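Local structure of S-M checkpoint control protein rad4 (Schizosaccharomyces pombe, 4BMD) at residues S156-T159 with R160-Q164; E138-G141 with V142-I146; E121-H124 with L125-L129. The protein acts as an essential DNA replication factor and adaptor in the checkpoint coupling S and M phases, this chain holding its third and fourth BRCT domains. All blocks are in the same frame, centred on the assembly; numbering follows the deposited sequence.

Interaction 1: residues S156-T159 with R160-Q164; sequences SMKT and RFKIQ
Arg160 donates its backbone N-H to Ser156 O (N to O 3.0 Å), the bond that closes the first turn of helix 157-168, with Ser156 as its N-cap residue. Arg160 CG lies 3.3 Å from Ser156 O. Phe161 takes the next bond, N to Met157 O, and its ring carries the main side-chain contact: the same carbonyl oxygen lies over one ring face, offset toward the rim, while the methionine reaches the far end of the ring. With CG anti to the backbone N (chi1 -171°) and an extended chain, Met157 in the conformer described brings CE to 3.5 Å from Phe161 CZ. Its SD is 5.0 Å from the ring centroid and 52° off the normal, an oblique Met-aromatic contact. Lys162 runs side by side with Lys158, Lys158 CG meeting Lys162 CE at 3.8 Å; Lys162 NZ hydrogen-bonds His113 NE2. Ile163 N binds Thr159 O, and Ile163 CD1 approaches Thr159 CG2 at 4.0 Å, while Thr159 OG1 hydrogen-bonds Thr115 OG1. In this helix of the beta-alpha-beta unit 146-175 of BRCT 4, the chemistry is divided: Met157 and Phe161 can form an apolar surface patch, whereas Thr159 and Lys162 turn polar groups to strand 111-115.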
# COMPACT_ATOMS: atom_id res chain seq x y z
N SER A 156 -9.57 7.07 -17.89
CA SER A 156 -9.07 6.84 -19.23
C SER A 156 -10.12 6.10 -20.04
O SER A 156 -11.09 5.58 -19.48
CB SER A 156 -7.78 6.02 -19.19
OG SER A 156 -8.03 4.72 -18.68
N MET A 157 -9.94 6.05 -21.35
CA MET A 157 -10.84 5.34 -22.25
C MET A 157 -10.92 3.87 -21.86
O MET A 157 -11.99 3.26 -21.88
CB MET A 157 -10.34 5.47 -23.69
CG MET A 157 -11.29 4.97 -24.76
SD MET A 157 -10.54 5.10 -26.40
CE MET A 157 -11.97 4.88 -27.46
N LYS A 158 -9.77 3.30 -21.52
CA LYS A 158 -9.69 1.91 -21.11
C LYS A 158 -10.47 1.67 -19.82
O LYS A 158 -11.15 0.65 -19.67
CB LYS A 158 -8.22 1.50 -20.93
CG LYS A 158 -8.02 0.04 -20.56
CD LYS A 158 -6.54 -0.32 -20.55
CE LYS A 158 -5.92 -0.12 -21.92
NZ LYS A 158 -4.50 -0.58 -21.96
N THR A 159 -10.36 2.61 -18.88
CA THR A 159 -11.09 2.53 -17.62
C THR A 159 -12.60 2.58 -17.85
O THR A 159 -13.34 1.79 -17.27
CB THR A 159 -10.68 3.67 -16.66
OG1 THR A 159 -9.34 3.43 -16.19
CG2 THR A 159 -11.61 3.73 -15.46
N ARG A 160 -13.04 3.49 -18.72
CA ARG A 160 -14.46 3.61 -19.04
C ARG A 160 -14.99 2.33 -19.68
O ARG A 160 -16.12 1.92 -19.42
CB ARG A 160 -14.70 4.81 -19.96
CG ARG A 160 -14.31 6.14 -19.35
CD ARG A 160 -14.77 7.30 -20.21
NE ARG A 160 -14.33 8.59 -19.68
CZ ARG A 160 -14.99 9.28 -18.75
NH1 ARG A 160 -16.12 8.81 -18.24
NH2 ARG A 160 -14.51 10.44 -18.32
N PHE A 161 -14.17 1.70 -20.51
CA PHE A 161 -14.55 0.44 -21.15
C PHE A 161 -14.76 -0.65 -20.10
O PHE A 161 -15.76 -1.37 -20.14
CB PHE A 161 -13.47 -0.02 -22.14
CG PHE A 161 -13.46 0.76 -23.42
CD1 PHE A 161 -14.56 1.50 -23.81
CD2 PHE A 161 -12.34 0.74 -24.24
CE1 PHE A 161 -14.54 2.21 -25.00
CE2 PHE A 161 -12.32 1.45 -25.42
CZ PHE A 161 -13.42 2.19 -25.80
N LYS A 162 -13.81 -0.76 -19.18
CA LYS A 162 -13.87 -1.77 -18.13
C LYS A 162 -15.09 -1.59 -17.24
O LYS A 162 -15.70 -2.56 -16.81
CB LYS A 162 -12.59 -1.75 -17.29
CG LYS A 162 -11.34 -2.18 -18.04
CD LYS A 162 -10.12 -2.15 -17.14
CE LYS A 162 -8.87 -2.59 -17.89
NZ LYS A 162 -7.65 -2.54 -17.04
N ILE A 163 -15.45 -0.34 -16.99
CA ILE A 163 -16.62 -0.02 -16.17
C ILE A 163 -17.90 -0.50 -16.86
O ILE A 163 -18.75 -1.13 -16.22
CB ILE A 163 -16.71 1.49 -15.87
CG1 ILE A 163 -15.57 1.91 -14.95
CG2 ILE A 163 -18.05 1.83 -15.24
CD1 ILE A 163 -15.53 3.39 -14.65
N GLN A 164 -18.02 -0.21 -18.15
CA GLN A 164 -19.18 -0.64 -18.93
C GLN A 164 -19.30 -2.16 -18.97
O GLN A 164 -20.38 -2.70 -18.77
CB GLN A 164 -19.10 -0.07 -20.35
CG GLN A 164 -19.15 1.44 -20.42
CD GLN A 164 -18.83 1.98 -21.81
OE1 GLN A 164 -18.83 3.19 -22.03
NE2 GLN A 164 -18.54 1.08 -22.74

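Interaction 2: residues E138-G141 with V142-I146; sequences EFLG and VQRSI
Arg144 lays its guanidinium edge against the backbone carbonyl of Phe139 and one of its faces against the amide of Gly141. Two nitrogens grip a single oxygen side-on: NE reaches Phe139 O at 2.9 Å and NH2 reaches Phe139 O at 3.2 Å. The NE bond is the straighter, with an N-H...O angle of 151° and the donor in the carbonyl plane; NH2 comes from above that plane, at 137°. The oxygen itself stays close to the guanidinium plane, so the two bonds fix the rotation of the group. With chi1 at -56°, Arg144 CG stands beside the backbone N and lies 3.2 Å from Gly141 O; the bend at chi2 then turns CD and the guanidinium toward Phe139 O. Gly141 begins a type I beta turn that ends at Arg144, within the loop joining strands 135-137 and 146-149 of the BRCT 4 sheet. The lack of a side chain at Gly141 leaves its backbone N open to the guanidinium face. A methionine in place of Arg144, lacking both N-H groups, would probably leave the 139-144 segment less firmly closed and Phe139 O without its side-chain donors. On the apolar side, Leu140 CD1 lies 4.2 Å from Arg144 CG, and the leucine also touches Lys162 and His165 of helix 157-168.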
# COMPACT_ATOMS: atom_id res chain seq x y z
N GLU A 138 -4.82 -9.74 -13.29
CA GLU A 138 -4.19 -8.83 -14.24
C GLU A 138 -5.17 -8.34 -15.30
O GLU A 138 -4.97 -7.30 -15.91
CB GLU A 138 -2.99 -9.51 -14.91
CG GLU A 138 -1.84 -9.82 -13.96
CD GLU A 138 -1.17 -8.58 -13.42
OE1 GLU A 138 -1.27 -7.51 -14.06
OE2 GLU A 138 -0.53 -8.66 -12.35
N PHE A 139 -6.25 -9.10 -15.51
CA PHE A 139 -7.23 -8.74 -16.52
C PHE A 139 -8.66 -8.76 -16.00
O PHE A 139 -8.97 -9.49 -15.06
CB PHE A 139 -7.10 -9.66 -17.74
CG PHE A 139 -5.75 -9.62 -18.39
CD1 PHE A 139 -5.46 -8.67 -19.36
CD2 PHE A 139 -4.77 -10.53 -18.03
CE1 PHE A 139 -4.22 -8.64 -19.96
CE2 PHE A 139 -3.52 -10.49 -18.63
CZ PHE A 139 -3.25 -9.55 -19.60
N LEU A 140 -9.51 -7.96 -16.62
CA LEU A 140 -10.93 -7.96 -16.29
C LEU A 140 -11.61 -9.19 -16.88
O LEU A 140 -11.46 -9.48 -18.07
CB LEU A 140 -11.60 -6.69 -16.82
CG LEU A 140 -13.12 -6.65 -16.64
CD1 LEU A 140 -13.48 -6.61 -15.16
CD2 LEU A 140 -13.72 -5.46 -17.38
N GLY A 141 -12.34 -9.91 -16.05
CA GLY A 141 -13.08 -11.08 -16.50
C GLY A 141 -14.52 -11.02 -16.03
O GLY A 141 -14.88 -10.21 -15.19
N VAL A 142 -15.35 -11.90 -16.59
CA VAL A 142 -16.75 -11.97 -16.21
C VAL A 142 -16.90 -12.36 -14.74
O VAL A 142 -17.79 -11.88 -14.05
CB VAL A 142 -17.52 -12.97 -17.10
CG1 VAL A 142 -18.96 -13.11 -16.65
CG2 VAL A 142 -17.45 -12.54 -18.56
N GLN A 143 -16.00 -13.21 -14.27
CA GLN A 143 -16.08 -13.74 -12.91
C GLN A 143 -15.20 -13.00 -11.90
O GLN A 143 -14.57 -13.63 -11.05
CB GLN A 143 -15.76 -15.23 -12.89
CG GLN A 143 -16.76 -16.09 -13.64
CD GLN A 143 -16.46 -17.57 -13.52
OE1 GLN A 143 -15.46 -17.97 -12.93
NE2 GLN A 143 -17.34 -18.40 -14.08
N ARG A 144 -15.16 -11.68 -11.99
CA ARG A 144 -14.46 -10.88 -10.99
C ARG A 144 -15.44 -10.39 -9.93
O ARG A 144 -16.57 -10.01 -10.25
CB ARG A 144 -13.77 -9.67 -11.64
CG ARG A 144 -12.81 -10.03 -12.75
CD ARG A 144 -11.57 -10.74 -12.22
NE ARG A 144 -10.67 -11.11 -13.31
CZ ARG A 144 -10.69 -12.28 -13.92
NH1 ARG A 144 -11.56 -13.21 -13.55
NH2 ARG A 144 -9.83 -12.54 -14.90
N SER A 145 -15.02 -10.41 -8.68
CA SER A 145 -15.86 -9.94 -7.59
C SER A 145 -15.97 -8.42 -7.63
O SER A 145 -17.05 -7.86 -7.45
CB SER A 145 -15.28 -10.36 -6.23
OG SER A 145 -15.04 -11.76 -6.19
N ILE A 146 -14.84 -7.76 -7.87
CA ILE A 146 -14.76 -6.31 -7.76
C ILE A 146 -13.90 -5.70 -8.86
O ILE A 146 -12.79 -6.17 -9.13
CB ILE A 146 -14.15 -5.89 -6.41
CG1 ILE A 146 -15.06 -6.28 -5.25
CG2 ILE A 146 -13.87 -4.39 -6.37
CD1 ILE A 146 -14.43 -6.08 -3.89

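Interaction 3: residues E121-H124 with L125-L129; sequences ELSH and LKKAL
Lys126 crosses Leu122 one helical turn away, and its side chain can be followed outward along helix 119-131. Lys126 CB starts 3.7 Å from Leu122 O, the oxygen that also accepts the backbone N-H of Lys126. Since chi1 is -69°, CG turns back beside the backbone N and comes to 3.3 Å from Leu122 O; CD then draws away from that carbonyl. The chain is extended beyond CG, which carries CE out to the leucine side chain, 3.7 Å from Leu122 CD1, with Leu122 CG only slightly farther off. The aliphatic arm thus lies obliquely across the isobutyl group, and NZ runs past it to a salt bridge with Glu138, in one of its two conformers, just beyond strand 135-137. Apolar contact and charge pairing are separated along one side chain.

Lys127 and Ser123 meet mainly through a water: Lys127 CE lies 3.8 Å from Ser123 OG, and the water is 2.6 Å from Ser123 OG and accepts from Lys127 NZ at 2.9 Å. Beneath these side chains four successive i to i+4 bonds, from Leu125 N to Glu121 O through Ala128 N to His124 O, give the evidence for regular helix.

The helix connects strands 111-115 and 135-137 in a beta-alpha-beta unit of BRCT 4. Leu122, Leu125 and Leu129 pack on Leu114 of the sheet, and Leu125 also meets helix 177-185. His124 turns to helix 74-82 of BRCT 3, stacking on Trp75 and hydrogen-bonding Glu78, so this helix contributes to the interface between the two repeats.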
# COMPACT_ATOMS: atom_id res chain seq x y z
N GLU A 121 2.30 2.92 -7.52
CA GLU A 121 1.05 2.84 -6.76
C GLU A 121 0.31 1.55 -7.10
O GLU A 121 -0.22 0.89 -6.21
CB GLU A 121 0.16 4.05 -7.03
CG GLU A 121 -1.05 4.13 -6.10
CD GLU A 121 -1.94 5.31 -6.40
OE1 GLU A 121 -1.88 5.84 -7.53
OE2 GLU A 121 -2.71 5.72 -5.49
N LEU A 122 0.29 1.21 -8.38
CA LEU A 122 -0.34 -0.02 -8.84
C LEU A 122 0.37 -1.24 -8.26
O LEU A 122 -0.28 -2.18 -7.79
CB LEU A 122 -0.32 -0.10 -10.37
CG LEU A 122 -0.75 -1.43 -10.98
CD1 LEU A 122 -2.18 -1.78 -10.59
CD2 LEU A 122 -0.59 -1.40 -12.49
N SER A 123 1.70 -1.22 -8.29
CA SER A 123 2.51 -2.32 -7.79
C SER A 123 2.30 -2.54 -6.30
O SER A 123 2.12 -3.68 -5.85
CB SER A 123 3.99 -2.07 -8.08
OG SER A 123 4.78 -3.15 -7.63
N HIS A 124 2.32 -1.46 -5.53
CA HIS A 124 2.11 -1.53 -4.09
C HIS A 124 0.68 -1.96 -3.75
O HIS A 124 0.46 -2.68 -2.77
CB HIS A 124 2.42 -0.19 -3.43
CG HIS A 124 3.88 0.16 -3.44
ND1 HIS A 124 4.33 1.47 -3.42
CD2 HIS A 124 4.98 -0.62 -3.47
CE1 HIS A 124 5.65 1.47 -3.43
NE2 HIS A 124 6.07 0.22 -3.47
N LEU A 125 -0.28 -1.52 -4.56
CA LEU A 125 -1.68 -1.84 -4.32
C LEU A 125 -1.95 -3.33 -4.53
O LEU A 125 -2.71 -3.94 -3.77
CB LEU A 125 -2.58 -1.01 -5.23
CG LEU A 125 -4.07 -1.08 -4.90
CD1 LEU A 125 -4.30 -0.72 -3.44
CD2 LEU A 125 -4.86 -0.15 -5.81
N LYS A 126 -1.32 -3.91 -5.55
CA LYS A 126 -1.45 -5.34 -5.80
C LYS A 126 -0.92 -6.14 -4.62
O LYS A 126 -1.58 -7.07 -4.14
CB LYS A 126 -0.68 -5.74 -7.06
CG LYS A 126 -1.28 -5.23 -8.36
CD LYS A 126 -0.48 -5.73 -9.56
CE LYS A 126 -1.09 -5.27 -10.87
NZ LYS A 126 -0.31 -5.73 -12.04
N LYS A 127 0.27 -5.78 -4.14
CA LYS A 127 0.90 -6.47 -3.03
C LYS A 127 0.09 -6.30 -1.75
O LYS A 127 -0.03 -7.23 -0.95
CB LYS A 127 2.33 -5.96 -2.83
CG LYS A 127 3.23 -6.21 -4.03
CD LYS A 127 4.60 -5.58 -3.84
CE LYS A 127 5.51 -5.88 -5.03
NZ LYS A 127 6.82 -5.19 -4.92
N ALA A 128 -0.45 -5.10 -1.56
CA ALA A 128 -1.27 -4.81 -0.39
C ALA A 128 -2.52 -5.69 -0.37
O ALA A 128 -2.82 -6.33 0.64
CB ALA A 128 -1.66 -3.34 -0.37
N LEU A 129 -3.23 -5.74 -1.49
CA LEU A 129 -4.44 -6.54 -1.60
C LEU A 129 -4.16 -8.03 -1.49
O LEU A 129 -5.00 -8.80 -1.03
CB LEU A 129 -5.17 -6.23 -2.91
CG LEU A 129 -5.92 -4.90 -2.96
CD1 LEU A 129 -6.38 -4.59 -4.38
CD2 LEU A 129 -7.10 -4.93 -2.01
O HOH W 1 6.32 -2.48 -5.66

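From the N terminus, interaction 3 comes first, then interaction 2, then interaction 1; they stand in series within BRCT 4, and none nests in or crosses another. Interactions 3 and 1 each close successive turns of a helix, while 138-146 closes a turn in the loop between strands 135-137 and 146-149. That loop links the other two: in the conformer described, Glu138 OE1 reaches Lys126 NZ at 2.9 Å, and Leu140 CD2 packs 3.6 Å from Lys162 O. Interactions 1 and 3 do not touch, their nearest atoms being about 8 Å apart. Through this salt bridge and the Leu140 packing together, the loop ties helix 119-131, which also faces BRCT 3, to helix 157-168.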